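Local coordinates for isomerase prhC (Penicillium brasilianum, PDB 5X9J), which acts as an isomerase in the biosynthesis of the fungal meroterpenoid paraherquonin, a compound with a highly congested hexacyclic framework, at residues Lys91-Asp96 and Arg112-Ala117; Thr54-Thr59 and Leu140-Trp145. One frame throughout, in Å; residues are numbered along the deposited sequence.

Interaction 1 of 2, residues Lys91-Asp96 and Arg112-Ala117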
ATOM      1  N   LYS B  91      18.968   1.096  -0.289  1.00 31.95           N
ATOM      2  CA  LYS B  91      18.563   1.552   1.035  1.00 30.54           C
ATOM      3  C   LYS B  91      17.063   1.340   1.200  1.00 34.27           C
ATOM      4  O   LYS B  91      16.304   1.504   0.241  1.00 27.91           O
ATOM      5  CB  LYS B  91      18.896   3.038   1.235  1.00 31.26           C
ATOM      6  CG  LYS B  91      20.386   3.391   1.142  1.00 41.21           C
ATOM      7  CD  LYS B  91      20.591   4.912   1.066  1.00 46.08           C
ATOM      8  CE  LYS B  91      22.076   5.291   0.917  1.00 53.33           C
ATOM      9  NZ  LYS B  91      22.886   4.938   2.122  1.00 59.66           N
ATOM     10  N   PHE B  92      16.641   1.003   2.421  1.00 29.21           N
ATOM     11  CA  PHE B  92      15.236   0.749   2.741  1.00 31.46           C
ATOM     12  C   PHE B  92      15.026   1.200   4.180  1.00 31.98           C
ATOM     13  O   PHE B  92      15.738   0.740   5.077  1.00 32.70           O
ATOM     14  CB  PHE B  92      14.906  -0.739   2.564  1.00 31.07           C
ATOM     15  CG  PHE B  92      13.422  -1.062   2.525  1.00 35.43           C
ATOM     16  CD1 PHE B  92      12.741  -1.431   3.680  1.00 35.34           C
ATOM     17  CD2 PHE B  92      12.725  -1.046   1.331  1.00 34.02           C
ATOM     18  CE1 PHE B  92      11.385  -1.746   3.648  1.00 33.83           C
ATOM     19  CE2 PHE B  92      11.369  -1.359   1.288  1.00 39.75           C
ATOM     20  CZ  PHE B  92      10.697  -1.706   2.448  1.00 36.55           C
ATOM     21  N   TRP B  93      14.090   2.120   4.409  1.00 27.53           N
ATOM     22  CA  TRP B  93      13.953   2.692   5.741  1.00 27.24           C
ATOM     23  C   TRP B  93      12.504   3.090   5.998  1.00 29.54           C
ATOM     24  O   TRP B  93      11.769   3.446   5.073  1.00 25.16           O
ATOM     25  CB  TRP B  93      14.876   3.914   5.932  1.00 27.22           C
ATOM     26  CG  TRP B  93      14.531   5.104   5.049  1.00 29.23           C
ATOM     27  CD1 TRP B  93      13.823   6.213   5.413  1.00 27.27           C
ATOM     28  CD2 TRP B  93      14.905   5.305   3.672  1.00 26.59           C
ATOM     29  NE1 TRP B  93      13.721   7.080   4.352  1.00 29.10           N
ATOM     30  CE2 TRP B  93      14.381   6.549   3.274  1.00 28.83           C
ATOM     31  CE3 TRP B  93      15.630   4.554   2.744  1.00 26.37           C
ATOM     32  CZ2 TRP B  93      14.552   7.058   1.981  1.00 29.75           C
ATOM     33  CZ3 TRP B  93      15.796   5.062   1.458  1.00 29.64           C
ATOM     34  CH2 TRP B  93      15.260   6.300   1.092  1.00 29.21           C
ATOM     35  N   ILE B  94      12.118   3.050   7.279  1.00 26.40           N
ATOM     36  CA  ILE B  94      10.774   3.441   7.682  1.00 28.52           C
ATOM     37  C   ILE B  94      10.636   4.956   7.624  1.00 29.02           C
ATOM     38  O   ILE B  94      11.536   5.701   8.044  1.00 26.90           O
ATOM     39  CB  ILE B  94      10.463   2.906   9.091  1.00 28.07           C
ATOM     40  CG1 ILE B  94      10.561   1.389   9.109  1.00 29.56           C
ATOM     41  CG2 ILE B  94       9.067   3.332   9.536  1.00 29.11           C
ATOM     42  CD1 ILE B  94      10.184   0.784  10.445  1.00 30.31           C
ATOM     43  N   ILE B  95       9.514   5.418   7.069  1.00 26.57           N
ATOM     44  CA  ILE B  95       9.167   6.832   7.014  1.00 26.44           C
ATOM     45  C   ILE B  95       7.852   7.034   7.756  1.00 28.11           C
ATOM     46  O   ILE B  95       7.083   6.088   7.976  1.00 25.54           O
ATOM     47  CB  ILE B  95       9.031   7.355   5.568  1.00 28.67           C
ATOM     48  CG1 ILE B  95       7.920   6.585   4.830  1.00 28.36           C
ATOM     49  CG2 ILE B  95      10.370   7.253   4.823  1.00 27.59           C
ATOM     50  CD1 ILE B  95       7.560   7.144   3.433  1.00 26.99           C
ATOM     51  N   ASP B  96       7.595   8.289   8.127  1.00 29.07           N
ATOM     52  CA  ASP B  96       6.285   8.730   8.615  1.00 32.39           C
ATOM     53  C   ASP B  96       5.807   7.820   9.745  1.00 32.74           C
ATOM     54  O   ASP B  96       4.733   7.217   9.691  1.00 30.51           O
ATOM     55  CB  ASP B  96       5.277   8.773   7.454  1.00 28.59           C
ATOM     56  CG  ASP B  96       3.956   9.444   7.833  1.00 37.68           C
ATOM     57  OD1 ASP B  96       3.941  10.230   8.806  1.00 37.25           O
ATOM     58  OD2 ASP B  96       2.929   9.185   7.148  1.00 36.50           O
ATOM     59  N   ARG B 112       4.877   2.438   6.877  1.00 26.49           N
ATOM     60  CA  ARG B 112       5.300   3.042   5.628  1.00 26.03           C
ATOM     61  C   ARG B 112       6.818   3.021   5.539  1.00 26.75           C
ATOM     62  O   ARG B 112       7.513   3.223   6.539  1.00 25.53           O
ATOM     63  CB  ARG B 112       4.791   4.477   5.535  1.00 24.19           C
ATOM     64  CG  ARG B 112       3.279   4.607   5.469  1.00 27.32           C
ATOM     65  CD  ARG B 112       2.908   6.082   5.367  1.00 29.72           C
ATOM     66  NE  ARG B 112       3.203   6.616   4.038  1.00 29.19           N
ATOM     67  CZ  ARG B 112       3.036   7.889   3.695  1.00 31.46           C
ATOM     68  NH1 ARG B 112       2.599   8.769   4.591  1.00 28.63           N
ATOM     69  NH2 ARG B 112       3.307   8.277   2.456  1.00 30.94           N
ATOM     70  N   ALA B 113       7.329   2.760   4.338  1.00 25.34           N
ATOM     71  CA  ALA B 113       8.763   2.696   4.122  1.00 26.65           C
ATOM     72  C   ALA B 113       9.091   3.347   2.788  1.00 29.52           C
ATOM     73  O   ALA B 113       8.227   3.516   1.920  1.00 29.63           O
ATOM     74  CB  ALA B 113       9.272   1.249   4.153  1.00 24.52           C
ATOM     75  N   ALA B 114      10.347   3.741   2.644  1.00 26.86           N
ATOM     76  CA  ALA B 114      10.868   4.240   1.384  1.00 26.65           C
ATOM     77  C   ALA B 114      12.115   3.443   1.041  1.00 30.93           C
ATOM     78  O   ALA B 114      12.758   2.856   1.912  1.00 31.05           O
ATOM     79  CB  ALA B 114      11.188   5.743   1.451  1.00 27.66           C
ATOM     80  N   CYS B 115      12.438   3.402  -0.245  1.00 26.88           N
ATOM     81  CA  CYS B 115      13.641   2.729  -0.696  1.00 29.91           C
ATOM     82  C   CYS B 115      14.243   3.518  -1.845  1.00 31.78           C
ATOM     83  O   CYS B 115      13.571   4.329  -2.495  1.00 30.23           O
ATOM     84  CB  CYS B 115      13.382   1.286  -1.131  1.00 26.83           C
ATOM     85  SG  CYS B 115      12.249   1.160  -2.518  1.00 36.06           S
ATOM     86  N   SER B 116      15.532   3.279  -2.068  1.00 29.63           N
ATOM     87  CA  SER B 116      16.266   3.931  -3.140  1.00 30.51           C
ATOM     88  C   SER B 116      17.439   3.052  -3.529  1.00 32.99           C
ATOM     89  O   SER B 116      17.900   2.210  -2.749  1.00 31.94           O
ATOM     90  CB  SER B 116      16.769   5.317  -2.734  1.00 32.40           C
ATOM     91  OG  SER B 116      17.625   5.232  -1.603  1.00 34.63           O
ATOM     92  N   ALA B 117      17.909   3.256  -4.756  1.00 30.33           N
ATOM     93  CA  ALA B 117      19.054   2.526  -5.276  1.00 29.81           C
ATOM     94  C   ALA B 117      19.537   3.220  -6.536  1.00 32.69           C
ATOM     95  O   ALA B 117      18.760   3.872  -7.242  1.00 29.65           O
ATOM     96  CB  ALA B 117      18.714   1.064  -5.585  1.00 28.72           C
TER
HETATM   97  O   HOH W   1       5.265   4.197   9.157  1.00 26.58           O
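Antiparallel strands 90-94 and 108-119 pair where Trp93 lies against Ala114 and Ser116, an example of how one indole can roof a neighbouring strand. Trp93 and Ala114 exchange two backbone hydrogen bonds, Trp93 N to Ala114 O (2.9 Å) and Ala114 N to Trp93 O (2.8 Å). With CG of Trp93 between the backbone N and the carbonyl carbon (chi1 65°), the ring folds over the partner strand: Ala114 O lies under one face near the rim, Ala114 CB makes a CH-pi contact 4.0 Å from the six-membered ring's centroid, and Ser116 OG meets the edge at CZ3 (3.6 Å). On the other face of this curved mixed sheet Phe92 and Ile94 pack against helix 26-43, beside Ala113 and Cys115, and Phe92 CZ rests obliquely on Ala113 CB (3.7 Å). Where the pairing ends, Arg112 NH1 reaches Asp96 OD2 (2.6 Å) in a bent salt bridge on the carboxylate's anti side, the two planes 79° apart, while Ile95 CD1 lies over the guanidinium. A leucine in place of Arg112 would probably leave the Asp96 carboxylate without its charged mate.

Interaction 2 of 2, residues Thr54-Thr59 and Leu140-Trp145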
ATOM      1  N   THR B  54      10.888 -17.041   9.547  1.00 37.05           N
ATOM      2  CA  THR B  54      10.603 -18.454   9.750  1.00 35.69           C
ATOM      3  C   THR B  54      10.862 -19.217   8.459  1.00 35.82           C
ATOM      4  O   THR B  54      10.914 -18.642   7.366  1.00 33.04           O
ATOM      5  CB  THR B  54       9.157 -18.655  10.182  1.00 36.83           C
ATOM      6  OG1 THR B  54       8.288 -18.244   9.116  1.00 37.49           O
ATOM      7  CG2 THR B  54       8.860 -17.825  11.410  1.00 34.92           C
ATOM      8  N   GLU B  55      11.021 -20.540   8.588  1.00 36.60           N
ATOM      9  CA  GLU B  55      11.256 -21.369   7.409  1.00 40.35           C
ATOM     10  C   GLU B  55      10.087 -21.318   6.431  1.00 37.31           C
ATOM     11  O   GLU B  55      10.287 -21.440   5.219  1.00 37.31           O
ATOM     12  CB  GLU B  55      11.527 -22.822   7.815  1.00 47.29           C
ATOM     13  CG  GLU B  55      12.957 -23.083   8.290  1.00 55.82           C
ATOM     14  CD  GLU B  55      13.379 -24.540   8.119  1.00 66.66           C
ATOM     15  OE1 GLU B  55      12.633 -25.310   7.463  1.00 63.80           O
ATOM     16  OE2 GLU B  55      14.458 -24.911   8.639  1.00 68.38           O
ATOM     17  N   SER B  56       8.867 -21.147   6.929  1.00 36.89           N
ATOM     18  CA  SER B  56       7.690 -21.142   6.071  1.00 40.09           C
ATOM     19  C   SER B  56       7.249 -19.731   5.676  1.00 37.82           C
ATOM     20  O   SER B  56       6.160 -19.573   5.122  1.00 33.75           O
ATOM     21  CB  SER B  56       6.539 -21.883   6.756  1.00 36.42           C
ATOM     22  OG  SER B  56       6.259 -21.314   8.020  1.00 46.21           O
ATOM     23  N   CYS B  57       8.074 -18.714   5.928  1.00 35.34           N
ATOM     24  CA  CYS B  57       7.680 -17.339   5.641  1.00 32.85           C
ATOM     25  C   CYS B  57       7.351 -17.160   4.164  1.00 29.01           C
ATOM     26  O   CYS B  57       8.070 -17.636   3.285  1.00 31.40           O
ATOM     27  CB  CYS B  57       8.801 -16.372   6.039  1.00 35.47           C
ATOM     28  SG  CYS B  57       8.344 -14.611   5.887  1.00 33.30           S
ATOM     29  N   LEU B  58       6.266 -16.449   3.890  1.00 29.39           N
ATOM     30  CA  LEU B  58       5.892 -16.098   2.528  1.00 31.18           C
ATOM     31  C   LEU B  58       5.853 -14.584   2.377  1.00 29.68           C
ATOM     32  O   LEU B  58       5.418 -13.878   3.288  1.00 28.71           O
ATOM     33  CB  LEU B  58       4.524 -16.692   2.165  1.00 32.51           C
ATOM     34  CG  LEU B  58       4.472 -18.220   2.073  1.00 33.96           C
ATOM     35  CD1 LEU B  58       3.038 -18.696   1.875  1.00 37.35           C
ATOM     36  CD2 LEU B  58       5.364 -18.696   0.936  1.00 34.57           C
ATOM     37  N   THR B  59       6.292 -14.096   1.216  1.00 27.99           N
ATOM     38  CA  THR B  59       6.226 -12.686   0.850  1.00 31.58           C
ATOM     39  C   THR B  59       5.156 -12.497  -0.220  1.00 28.34           C
ATOM     40  O   THR B  59       5.208 -13.142  -1.271  1.00 30.12           O
ATOM     41  CB  THR B  59       7.577 -12.184   0.327  1.00 34.43           C
ATOM     42  OG1 THR B  59       8.583 -12.380   1.322  1.00 32.74           O
ATOM     43  CG2 THR B  59       7.498 -10.687  -0.018  1.00 32.18           C
ATOM     44  N   LEU B 140      10.786 -13.294  15.019  1.00 35.18           N
ATOM     45  CA  LEU B 140      10.932 -13.654  13.620  1.00 34.49           C
ATOM     46  C   LEU B 140       9.743 -13.144  12.815  1.00 32.96           C
ATOM     47  O   LEU B 140       8.670 -12.862  13.349  1.00 32.23           O
ATOM     48  CB  LEU B 140      11.063 -15.170  13.446  1.00 35.40           C
ATOM     49  CG  LEU B 140      12.304 -15.813  14.069  1.00 38.03           C
ATOM     50  CD1 LEU B 140      12.118 -17.316  14.166  1.00 40.96           C
ATOM     51  CD2 LEU B 140      13.529 -15.498  13.238  1.00 37.15           C
ATOM     52  N   VAL B 141       9.943 -13.052  11.508  1.00 30.97           N
ATOM     53  CA  VAL B 141       8.894 -12.648  10.585  1.00 34.57           C
ATOM     54  C   VAL B 141       8.346 -13.903   9.922  1.00 34.34           C
ATOM     55  O   VAL B 141       9.110 -14.701   9.362  1.00 32.02           O
ATOM     56  CB  VAL B 141       9.424 -11.642   9.547  1.00 32.81           C
ATOM     57  CG1 VAL B 141       8.366 -11.363   8.509  1.00 29.12           C
ATOM     58  CG2 VAL B 141       9.874 -10.332  10.247  1.00 29.10           C
ATOM     59  N   ASP B 142       7.028 -14.092   9.998  1.00 32.95           N
ATOM     60  CA  ASP B 142       6.374 -15.263   9.420  1.00 35.05           C
ATOM     61  C   ASP B 142       5.554 -14.934   8.180  1.00 36.31           C
ATOM     62  O   ASP B 142       5.174 -15.853   7.442  1.00 39.65           O
ATOM     63  CB  ASP B 142       5.476 -15.939  10.479  1.00 36.61           C
ATOM     64  CG  ASP B 142       4.891 -17.283  10.011  1.00 42.28           C
ATOM     65  OD1 ASP B 142       5.619 -18.121   9.425  1.00 38.49           O
ATOM     66  OD2 ASP B 142       3.678 -17.494  10.230  1.00 50.26           O
ATOM     67  N   GLY B 143       5.280 -13.656   7.929  1.00 33.18           N
ATOM     68  CA  GLY B 143       4.575 -13.230   6.737  1.00 29.40           C
ATOM     69  C   GLY B 143       4.894 -11.786   6.396  1.00 26.63           C
ATOM     70  O   GLY B 143       5.067 -10.956   7.290  1.00 26.73           O
ATOM     71  N   ILE B 144       4.993 -11.483   5.103  1.00 26.48           N
ATOM     72  CA  ILE B 144       5.321 -10.147   4.615  1.00 28.32           C
ATOM     73  C   ILE B 144       4.351  -9.811   3.491  1.00 26.15           C
ATOM     74  O   ILE B 144       4.215 -10.582   2.537  1.00 26.31           O
ATOM     75  CB  ILE B 144       6.771 -10.060   4.095  1.00 26.53           C
ATOM     76  CG1 ILE B 144       7.761 -10.472   5.181  1.00 27.71           C
ATOM     77  CG2 ILE B 144       7.085  -8.646   3.575  1.00 25.45           C
ATOM     78  CD1 ILE B 144       9.113 -10.937   4.634  1.00 33.03           C
ATOM     79  N   TRP B 145       3.679  -8.670   3.609  1.00 24.34           N
ATOM     80  CA  TRP B 145       2.876  -8.105   2.532  1.00 27.81           C
ATOM     81  C   TRP B 145       3.484  -6.764   2.164  1.00 25.71           C
ATOM     82  O   TRP B 145       3.785  -5.958   3.051  1.00 26.16           O
ATOM     83  CB  TRP B 145       1.415  -7.928   2.959  1.00 26.21           C
ATOM     84  CG  TRP B 145       0.735  -9.238   3.261  1.00 29.41           C
ATOM     85  CD1 TRP B 145      -0.121  -9.930   2.445  1.00 26.85           C
ATOM     86  CD2 TRP B 145       0.873 -10.019   4.460  1.00 26.40           C
ATOM     87  NE1 TRP B 145      -0.525 -11.096   3.071  1.00 24.48           N
ATOM     88  CE2 TRP B 145       0.064 -11.170   4.306  1.00 31.93           C
ATOM     89  CE3 TRP B 145       1.598  -9.859   5.646  1.00 25.64           C
ATOM     90  CZ2 TRP B 145      -0.036 -12.156   5.294  1.00 30.56           C
ATOM     91  CZ3 TRP B 145       1.495 -10.832   6.629  1.00 28.71           C
ATOM     92  CH2 TRP B 145       0.681 -11.970   6.445  1.00 30.10           C
TER
HETATM   93  O   HOH W   2       4.168 -18.998   6.509  1.00 50.08           O
HETATM   94  O   HOH W   3       3.670 -16.822   5.736  1.00 40.49           O
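Thr54 OG1 donates a hydrogen bond to Asp142 OD1 (2.7 Å), using the anti lone pair of the carboxylate oxygen, and so illustrates how a side chain can secure a strand's corner. With OG1 set between the backbone N and the carbonyl carbon (chi1 65°), the hydroxyl is turned to Asp142 while Thr54 N bonds Val141 O (2.9 Å); one residue thus grips two successive residues. From Thr54 the chain makes a type I turn to Cys57 and enters strand 57-61, which runs parallel to strand 141-148. Asp142 and Gly143 both face Gln133 on the far side of that strand, a classic beta bulge. Beside the bulge Leu58 N stands 3.8 Å from Asp142 O, and a water spans the gap, accepting from Leu58 N (3.2 Å) and donating to Asp142 O. Regular parallel pairing appears one step on, where Ile144 N binds Leu58 O (3.0 Å), nearly in line with the carbonyl. Cys57 SG, anti to its own nitrogen, points between Val141 CG1 and Ile144 CD1 (4.0 Å from the latter), and the side chains of Thr59 and Ile144 lie alongside each other with Thr59 OG1 3.7 Å from Ile144 CD1. Helix 26-43 packs on Val141 and Ile144. The bond to Asp142 fixes the rotation of the Thr54 hydroxyl and ties the turn to the bulged strand by side chain as well as backbone.

Both interactions belong to the same sheet, yet they lie on opposite sides of the chain's centre, their centres 20 Å apart and their nearest atoms about 8 Å apart. Each is partly buried and packs one face on helix 26-43. Interaction 1 is regular antiparallel pairing, with an aromatic roof on its more exposed face and a charged pair at its end. Interaction 2 joins segments farther apart in sequence by a short parallel pairing, on a strand that bulges against its other neighbour, with an uncharged donor meeting a carboxylate. The dimer connects the two regions: Trp145 of the second subunit, from the end of its own interaction 2, packs against Asp96 of interaction 1.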